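Long-range contact in cytidylyltransferase (Leptospira borgpetersenii serovar Hardjo-bovis, PDB 6OEW), which probably transfers a nucleotidyl group, most likely cytidylyl, onto a substrate in a metal-dependent reaction: residues Phe124-Cys137 against Met146-Lys158. Numbering follows the deposited sequence.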
ATOM      1  N   PHE A 124       0.512 -15.386   6.491  1.00 29.29           N
ATOM      2  CA  PHE A 124       1.587 -15.768   5.580  1.00 25.96           C
ATOM      3  C   PHE A 124       2.662 -16.550   6.323  1.00 27.20           C
ATOM      4  O   PHE A 124       3.053 -17.655   5.908  1.00 29.71           O
ATOM      5  CB  PHE A 124       2.159 -14.488   4.918  1.00 25.15           C
ATOM      6  CG  PHE A 124       3.010 -14.723   3.701  1.00 28.59           C
ATOM      7  CD1 PHE A 124       2.507 -14.458   2.443  1.00 26.72           C
ATOM      8  CD2 PHE A 124       4.314 -15.182   3.813  1.00 34.82           C
ATOM      9  CE1 PHE A 124       3.315 -14.613   1.287  1.00 32.85           C
ATOM     10  CE2 PHE A 124       5.105 -15.377   2.682  1.00 37.39           C
ATOM     11  CZ  PHE A 124       4.597 -15.080   1.419  1.00 35.25           C
ATOM     12  N   LEU A 125       3.114 -16.021   7.462  1.00 27.90           N
ATOM     13  CA  LEU A 125       4.196 -16.672   8.203  1.00 28.11           C
ATOM     14  C   LEU A 125       3.770 -18.027   8.765  1.00 35.02           C
ATOM     15  O   LEU A 125       4.603 -18.934   8.891  1.00 32.52           O
ATOM     16  CB  LEU A 125       4.655 -15.772   9.352  1.00 32.68           C
ATOM     17  CG  LEU A 125       5.280 -14.417   8.998  1.00 34.67           C
ATOM     18  CD1 LEU A 125       5.321 -13.514  10.220  1.00 34.81           C
ATOM     19  CD2 LEU A 125       6.683 -14.656   8.473  1.00 41.41           C
ATOM     20  N   TYR A 126       2.501 -18.168   9.144  1.00 27.80           N
ATOM     21  CA  TYR A 126       2.032 -19.431   9.721  1.00 30.17           C
ATOM     22  C   TYR A 126       1.999 -20.556   8.698  1.00 30.16           C
ATOM     23  O   TYR A 126       1.912 -21.722   9.080  1.00 35.91           O
ATOM     24  CB  TYR A 126       0.628 -19.238  10.266  1.00 30.52           C
ATOM     25  CG  TYR A 126       0.221 -20.031  11.488  1.00 29.46           C
ATOM     26  CD1 TYR A 126       0.981 -20.006  12.654  1.00 32.09           C
ATOM     27  CD2 TYR A 126      -0.975 -20.749  11.495  1.00 27.64           C
ATOM     28  CE1 TYR A 126       0.559 -20.695  13.805  1.00 36.07           C
ATOM     29  CE2 TYR A 126      -1.400 -21.450  12.640  1.00 32.00           C
ATOM     30  CZ  TYR A 126      -0.628 -21.399  13.786  1.00 31.89           C
ATOM     31  OH  TYR A 126      -1.052 -22.052  14.921  1.00 34.08           O
ATOM     32  N   ASN A 127       2.014 -20.229   7.420  1.00 32.90           N
ATOM     33  CA  ASN A 127       1.931 -21.188   6.330  1.00 37.78           C
ATOM     34  C   ASN A 127       3.213 -21.159   5.501  1.00 44.94           C
ATOM     35  O   ASN A 127       3.180 -21.264   4.272  1.00 44.93           O
ATOM     36  CB  ASN A 127       0.720 -20.892   5.447  1.00 33.12           C
ATOM     37  CG  ASN A 127      -0.608 -21.200   6.132  1.00 36.99           C
ATOM     38  OD1 ASN A 127      -1.043 -22.342   6.166  1.00 34.35           O
ATOM     39  ND2 ASN A 127      -1.257 -20.177   6.665  1.00 33.37           N
ATOM     40  N   GLN A 128       4.355 -20.959   6.154  1.00 52.22           N
ATOM     41  CA  GLN A 128       5.616 -20.833   5.426  1.00 56.00           C
ATOM     42  C   GLN A 128       5.837 -22.050   4.538  1.00 50.44           C
ATOM     43  O   GLN A 128       5.792 -23.192   5.003  1.00 46.07           O
ATOM     44  CB  GLN A 128       6.785 -20.677   6.407  1.00 64.92           C
ATOM     45  CG  GLN A 128       8.161 -20.974   5.797  1.00 71.91           C
ATOM     46  CD  GLN A 128       9.306 -20.769   6.776  1.00 79.93           C
ATOM     47  OE1 GLN A 128       9.120 -20.223   7.862  1.00 83.56           O
ATOM     48  NE2 GLN A 128      10.502 -21.208   6.391  1.00 83.63           N
ATOM     49  N   GLY A 129       6.052 -21.806   3.251  1.00 51.32           N
ATOM     50  CA  GLY A 129       6.284 -22.875   2.309  1.00 57.78           C
ATOM     51  C   GLY A 129       5.047 -23.375   1.598  1.00 59.65           C
ATOM     52  O   GLY A 129       5.173 -24.111   0.612  1.00 66.86           O
ATOM     53  N   ARG A 130       3.855 -23.008   2.074  1.00 40.97           N
ATOM     54  CA  ARG A 130       2.630 -23.277   1.343  1.00 35.18           C
ATOM     55  C   ARG A 130       2.084 -22.047   0.654  1.00 33.95           C
ATOM     56  O   ARG A 130       1.138 -22.171  -0.128  1.00 40.72           O
ATOM     57  CB  ARG A 130       1.518 -23.811   2.263  1.00 40.25           C
ATOM     58  CG  ARG A 130       1.940 -24.679   3.356  1.00 47.56           C
ATOM     59  CD  ARG A 130       0.706 -25.196   4.081  1.00 41.87           C
ATOM     60  NE  ARG A 130       1.123 -26.151   5.070  1.00 45.98           N
ATOM     61  CZ  ARG A 130       1.135 -25.915   6.372  1.00 45.88           C
ATOM     62  NH1 ARG A 130       1.560 -26.858   7.191  1.00 51.74           N
ATOM     63  NH2 ARG A 130       0.693 -24.749   6.847  1.00 37.52           N
ATOM     64  N   ILE A 131       2.607 -20.864   0.967  1.00 41.91           N
ATOM     65  CA  ILE A 131       2.155 -19.610   0.365  0.57 39.26           C
ATOM     66  C   ILE A 131       3.379 -18.823  -0.064  1.00 41.86           C
ATOM     67  O   ILE A 131       4.330 -18.670   0.710  1.00 42.14           O
ATOM     68  CB  ILE A 131       1.307 -18.747   1.322  0.57 37.61           C
ATOM     69  CG1 ILE A 131       0.098 -19.516   1.853  0.57 39.63           C
ATOM     70  CG2 ILE A 131       0.875 -17.437   0.620  0.57 33.96           C
ATOM     71  CD1 ILE A 131      -0.803 -18.710   2.770  0.57 40.86           C
ATOM     72  N   GLU A 132       3.365 -18.328  -1.291  1.00 37.06           N
ATOM     73  CA  GLU A 132       4.400 -17.399  -1.701  1.00 40.79           C
ATOM     74  C   GLU A 132       3.829 -16.042  -2.079  1.00 35.48           C
ATOM     75  O   GLU A 132       4.601 -15.081  -2.200  1.00 32.05           O
ATOM     76  CB  GLU A 132       5.212 -17.972  -2.868  1.00 46.35           C
ATOM     77  CG  GLU A 132       4.403 -18.334  -4.079  1.00 45.53           C
ATOM     78  CD  GLU A 132       5.226 -19.107  -5.105  1.00 50.64           C
ATOM     79  OE1 GLU A 132       6.477 -19.086  -5.016  1.00 56.30           O
ATOM     80  OE2 GLU A 132       4.624 -19.733  -6.001  1.00 41.71           O
ATOM     81  N   PHE A 133       2.509 -15.936  -2.215  1.00 28.01           N
ATOM     82  CA  PHE A 133       1.863 -14.682  -2.600  1.00 28.58           C
ATOM     83  C   PHE A 133       0.495 -14.605  -1.934  1.00 30.96           C
ATOM     84  O   PHE A 133      -0.366 -15.461  -2.170  1.00 32.04           O
ATOM     85  CB  PHE A 133       1.732 -14.630  -4.116  1.00 28.51           C
ATOM     86  CG  PHE A 133       1.326 -13.286  -4.653  1.00 30.02           C
ATOM     87  CD1 PHE A 133       2.270 -12.459  -5.221  1.00 33.63           C
ATOM     88  CD2 PHE A 133       0.002 -12.878  -4.626  1.00 33.38           C
ATOM     89  CE1 PHE A 133       1.909 -11.212  -5.751  1.00 36.80           C
ATOM     90  CE2 PHE A 133      -0.377 -11.639  -5.152  1.00 36.64           C
ATOM     91  CZ  PHE A 133       0.570 -10.805  -5.698  1.00 33.65           C
ATOM     92  N   LEU A 134       0.293 -13.580  -1.112  1.00 28.15           N
ATOM     93  CA  LEU A 134      -0.982 -13.335  -0.442  1.00 29.89           C
ATOM     94  C   LEU A 134      -1.437 -11.924  -0.809  1.00 31.32           C
ATOM     95  O   LEU A 134      -0.664 -10.970  -0.664  1.00 30.63           O
ATOM     96  CB  LEU A 134      -0.849 -13.485   1.079  1.00 28.44           C
ATOM     97  CG  LEU A 134      -2.110 -13.232   1.925  1.00 29.20           C
ATOM     98  CD1 LEU A 134      -3.219 -14.222   1.581  1.00 29.52           C
ATOM     99  CD2 LEU A 134      -1.853 -13.199   3.422  1.00 29.41           C
ATOM    100  N   THR A 135      -2.681 -11.791  -1.279  1.00 26.32           N
ATOM    101  CA  THR A 135      -3.236 -10.476  -1.621  1.00 29.24           C
ATOM    102  C   THR A 135      -4.641 -10.350  -1.055  1.00 30.30           C
ATOM    103  O   THR A 135      -5.339 -11.345  -0.849  1.00 32.22           O
ATOM    104  CB  THR A 135      -3.255 -10.240  -3.164  1.00 35.54           C
ATOM    105  OG1 THR A 135      -3.858  -8.969  -3.473  1.00 31.29           O
ATOM    106  CG2 THR A 135      -4.031 -11.327  -3.888  1.00 29.78           C
ATOM    107  N   ASN A 136      -5.052  -9.111  -0.778  1.00 30.06           N
ATOM    108  CA  ASN A 136      -6.445  -8.799  -0.490  1.00 32.22           C
ATOM    109  C   ASN A 136      -7.064  -7.939  -1.589  1.00 32.27           C
ATOM    110  O   ASN A 136      -8.149  -7.382  -1.395  1.00 31.74           O
ATOM    111  CB  ASN A 136      -6.571  -8.087   0.871  1.00 27.09           C
ATOM    112  CG  ASN A 136      -6.067  -6.625   0.810  1.00 30.90           C
ATOM    113  OD1 ASN A 136      -5.497  -6.172  -0.219  1.00 31.96           O
ATOM    114  ND2 ASN A 136      -6.271  -5.888   1.894  1.00 31.80           N
ATOM    115  N   CYS A 137      -6.391  -7.807  -2.738  1.00 29.82           N
ATOM    116  CA  CYS A 137      -6.905  -6.894  -3.750  1.00 37.11           C
ATOM    117  C   CYS A 137      -6.875  -7.502  -5.147  1.00 41.85           C
ATOM    118  O   CYS A 137      -6.817  -6.757  -6.135  1.00 40.00           O
ATOM    119  CB  CYS A 137      -6.132  -5.560  -3.703  1.00 32.05           C
ATOM    120  SG  CYS A 137      -4.340  -5.692  -3.955  1.00 37.34           S
ATOM    121  N   MET A 146      -7.203  -0.079   0.745  1.00 40.40           N
ATOM    122  CA  MET A 146      -6.667  -0.980   1.755  1.00 36.61           C
ATOM    123  C   MET A 146      -5.731  -2.024   1.157  1.00 33.52           C
ATOM    124  O   MET A 146      -5.453  -3.028   1.818  1.00 33.90           O
ATOM    125  CB  MET A 146      -7.789  -1.716   2.507  1.00 45.22           C
ATOM    126  CG  MET A 146      -8.552  -0.929   3.535  1.00 53.14           C
ATOM    127  SD  MET A 146      -7.542  -0.050   4.732  1.00 48.04           S
ATOM    128  CE  MET A 146      -7.911   1.613   4.173  1.00 43.74           C
ATOM    129  N   ASP A 147      -5.247  -1.809  -0.072  1.00 35.47           N
ATOM    130  CA  ASP A 147      -4.593  -2.873  -0.836  1.00 29.56           C
ATOM    131  C   ASP A 147      -3.291  -3.301  -0.176  1.00 33.27           C
ATOM    132  O   ASP A 147      -2.431  -2.471   0.146  1.00 28.87           O
ATOM    133  CB  ASP A 147      -4.283  -2.422  -2.267  1.00 34.79           C
ATOM    134  CG  ASP A 147      -5.509  -1.961  -3.047  1.00 40.31           C
ATOM    135  OD1 ASP A 147      -6.611  -1.808  -2.482  1.00 34.84           O
ATOM    136  OD2 ASP A 147      -5.336  -1.730  -4.259  1.00 41.97           O
ATOM    137  N   ILE A 148      -3.143  -4.611   0.002  1.00 31.38           N
ATOM    138  CA  ILE A 148      -1.955  -5.202   0.598  1.00 33.25           C
ATOM    139  C   ILE A 148      -1.610  -6.431  -0.216  1.00 31.79           C
ATOM    140  O   ILE A 148      -2.482  -7.269  -0.478  1.00 28.51           O
ATOM    141  CB  ILE A 148      -2.196  -5.579   2.076  1.00 33.48           C
ATOM    142  CG1 ILE A 148      -2.534  -4.325   2.902  1.00 31.92           C
ATOM    143  CG2 ILE A 148      -0.980  -6.321   2.629  1.00 31.27           C
ATOM    144  CD1 ILE A 148      -3.231  -4.620   4.301  1.00 28.44           C
ATOM    145  N   GLU A 149      -0.356  -6.532  -0.625  1.00 28.18           N
ATOM    146  CA  GLU A 149       0.186  -7.715  -1.267  1.00 29.44           C
ATOM    147  C   GLU A 149       1.423  -8.123  -0.497  1.00 28.68           C
ATOM    148  O   GLU A 149       2.198  -7.266  -0.062  1.00 35.24           O
ATOM    149  CB  GLU A 149       0.534  -7.446  -2.760  1.00 29.24           C
ATOM    150  CG  GLU A 149      -0.689  -7.027  -3.540  1.00 33.10           C
ATOM    151  CD  GLU A 149      -0.362  -6.188  -4.768  1.00 36.75           C
ATOM    152  OE1 GLU A 149       0.504  -5.288  -4.670  1.00 37.65           O
ATOM    153  OE2 GLU A 149      -0.990  -6.443  -5.816  1.00 38.54           O
ATOM    154  N   ILE A 150       1.575  -9.424  -0.277  1.00 27.59           N
ATOM    155  CA  ILE A 150       2.710  -9.981   0.448  1.00 26.78           C
ATOM    156  C   ILE A 150       3.304 -11.095  -0.388  1.00 27.82           C
ATOM    157  O   ILE A 150       2.584 -12.010  -0.802  1.00 33.14           O
ATOM    158  CB  ILE A 150       2.287 -10.516   1.831  1.00 26.20           C
ATOM    159  CG1 ILE A 150       1.512  -9.416   2.585  1.00 34.69           C
ATOM    160  CG2 ILE A 150       3.518 -10.941   2.587  1.00 28.23           C
ATOM    161  CD1 ILE A 150       0.928  -9.901   3.953  1.00 29.65           C
ATOM    162  N   PHE A 151       4.614 -11.045  -0.618  1.00 33.37           N
ATOM    163  CA  PHE A 151       5.239 -12.131  -1.352  1.00 35.36           C
ATOM    164  C   PHE A 151       6.692 -12.286  -0.934  1.00 35.11           C
ATOM    165  O   PHE A 151       7.297 -11.377  -0.356  1.00 34.55           O
ATOM    166  CB  PHE A 151       5.124 -11.920  -2.862  1.00 30.66           C
ATOM    167  CG  PHE A 151       5.404 -10.506  -3.300  1.00 37.13           C
ATOM    168  CD1 PHE A 151       6.706 -10.087  -3.527  1.00 35.95           C
ATOM    169  CD2 PHE A 151       4.369  -9.604  -3.480  1.00 35.92           C
ATOM    170  CE1 PHE A 151       6.972  -8.773  -3.939  1.00 33.90           C
ATOM    171  CE2 PHE A 151       4.621  -8.304  -3.877  1.00 33.76           C
ATOM    172  CZ  PHE A 151       5.915  -7.878  -4.108  1.00 32.77           C
ATOM    173  N   THR A 152       7.233 -13.470  -1.217  1.00 36.26           N
ATOM    174  CA  THR A 152       8.605 -13.799  -0.860  1.00 33.18           C
ATOM    175  C   THR A 152       9.575 -13.111  -1.809  1.00 37.33           C
ATOM    176  O   THR A 152       9.241 -12.782  -2.950  1.00 33.56           O
ATOM    177  CB  THR A 152       8.863 -15.313  -0.903  1.00 36.71           C
ATOM    178  OG1 THR A 152       8.706 -15.809  -2.239  1.00 36.65           O
ATOM    179  CG2 THR A 152       7.912 -16.067   0.040  1.00 40.07           C
ATOM    180  N   LEU A 153      10.790 -12.893  -1.320  1.00 35.94           N
ATOM    181  CA  LEU A 153      11.853 -12.448  -2.206  1.00 37.63           C
ATOM    182  C   LEU A 153      12.030 -13.432  -3.352  1.00 41.42           C
ATOM    183  O   LEU A 153      12.285 -13.032  -4.494  1.00 36.85           O
ATOM    184  CB  LEU A 153      13.152 -12.291  -1.419  1.00 37.42           C
ATOM    185  CG  LEU A 153      14.412 -11.995  -2.229  1.00 42.25           C
ATOM    186  CD1 LEU A 153      14.392 -10.587  -2.748  1.00 40.43           C
ATOM    187  CD2 LEU A 153      15.615 -12.246  -1.336  1.00 47.09           C
ATOM    188  N   SER A 154      11.883 -14.732  -3.068  1.00 39.06           N
ATOM    189  CA  SER A 154      12.050 -15.734  -4.118  1.00 39.90           C
ATOM    190  C   SER A 154      11.029 -15.549  -5.238  1.00 34.75           C
ATOM    191  O   SER A 154      11.373 -15.655  -6.422  1.00 36.42           O
ATOM    192  CB  SER A 154      11.964 -17.140  -3.514  1.00 40.87           C
ATOM    193  OG  SER A 154      13.200 -17.451  -2.902  1.00 52.33           O
ATOM    194  N   LEU A 155       9.773 -15.262  -4.887  1.00 34.17           N
ATOM    195  CA  LEU A 155       8.765 -15.014  -5.913  1.00 35.64           C
ATOM    196  C   LEU A 155       9.132 -13.783  -6.736  1.00 40.57           C
ATOM    197  O   LEU A 155       9.067 -13.805  -7.970  1.00 37.82           O
ATOM    198  CB  LEU A 155       7.379 -14.840  -5.283  1.00 36.10           C
ATOM    199  CG  LEU A 155       6.351 -14.424  -6.356  1.00 45.08           C
ATOM    200  CD1 LEU A 155       5.092 -15.243  -6.331  1.00 45.20           C
ATOM    201  CD2 LEU A 155       6.003 -12.923  -6.285  1.00 40.36           C
ATOM    202  N   LEU A 156       9.536 -12.705  -6.066  1.00 34.70           N
ATOM    203  CA  LEU A 156       9.914 -11.495  -6.794  1.00 39.85           C
ATOM    204  C   LEU A 156      11.065 -11.772  -7.762  1.00 40.64           C
ATOM    205  O   LEU A 156      11.071 -11.271  -8.893  1.00 35.92           O
ATOM    206  CB  LEU A 156      10.261 -10.381  -5.799  1.00 30.84           C
ATOM    207  CG  LEU A 156      10.667  -9.038  -6.441  1.00 41.49           C
ATOM    208  CD1 LEU A 156       9.551  -8.596  -7.348  1.00 33.22           C
ATOM    209  CD2 LEU A 156      10.922  -7.992  -5.345  1.00 38.29           C
ATOM    210  N   GLU A 157      12.028 -12.602  -7.355  1.00 40.38           N
ATOM    211  CA  GLU A 157      13.127 -12.953  -8.247  1.00 46.00           C
ATOM    212  C   GLU A 157      12.632 -13.731  -9.462  1.00 47.45           C
ATOM    213  O   GLU A 157      13.097 -13.494 -10.588  1.00 47.25           O
ATOM    214  CB  GLU A 157      14.191 -13.730  -7.470  1.00 44.77           C
ATOM    215  CG  GLU A 157      15.011 -12.811  -6.559  1.00 49.25           C
ATOM    216  CD  GLU A 157      16.002 -13.553  -5.676  1.00 59.07           C
ATOM    217  OE1 GLU A 157      15.773 -14.743  -5.381  1.00 57.90           O
ATOM    218  OE2 GLU A 157      17.010 -12.936  -5.272  1.00 61.02           O
ATOM    219  N   LYS A 158      11.662 -14.630  -9.266  1.00 43.39           N
ATOM    220  CA  LYS A 158      11.067 -15.328 -10.402  1.00 47.00           C
ATOM    221  C   LYS A 158      10.360 -14.352 -11.340  1.00 45.35           C
ATOM    222  O   LYS A 158      10.463 -14.480 -12.564  1.00 48.32           O
ATOM    223  CB  LYS A 158      10.102 -16.409  -9.921  1.00 49.06           C
TER
HETATM  224  O   HOH W   1       8.393 -18.581  -2.736  1.00 49.93           O
HETATM  225  O   HOH W   2      -2.607  -8.757  -5.908  1.00 30.96           O
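Strands 133-135 and 149-152 pair antiparallel within the central mixed sheet, where 149-152 also borders 101-106 and 133-135 borders 185-187. Leu134 and Ile150 form the hydrogen-bonded pair, Leu134 N to Ile150 O 2.8 Å and Ile150 N to Leu134 O 2.7 Å. Beyond the strand Asn136 N still donates to Ile148 O, but Ile148 N turns to Asn136 OD1 at 2.8 Å, the donor 37° above the carbonyl plane, while ND2 donates almost straight to Met146 O at 3.0 Å. CG between backbone N and carbonyl carbon (chi1 73°) brings the amide to both groups. Strand 149-152 alone runs reversed in the sheet, whose order 3-2-1-4-6-5-7 fits the GT-A-like fold of the family. Cys137 SG rests against Asp147 CB at 3.7 Å; Asp147 is salt-bridged to Arg140 and lies about 6 Å, side chain to ion, from bound magnesium. On the Leu134 face, helix 114-126 lays the Phe124 ring against Ile150, whose CG2 sits over it 4.0 Å from the centroid. On the other face the rings of Phe133 and Phe151 are near parallel (10°) but slid apart. Leu155 CD2 meets the Phe133 edge; Thr152 OG1 caps helix 153-162 by accepting from Leu155 N.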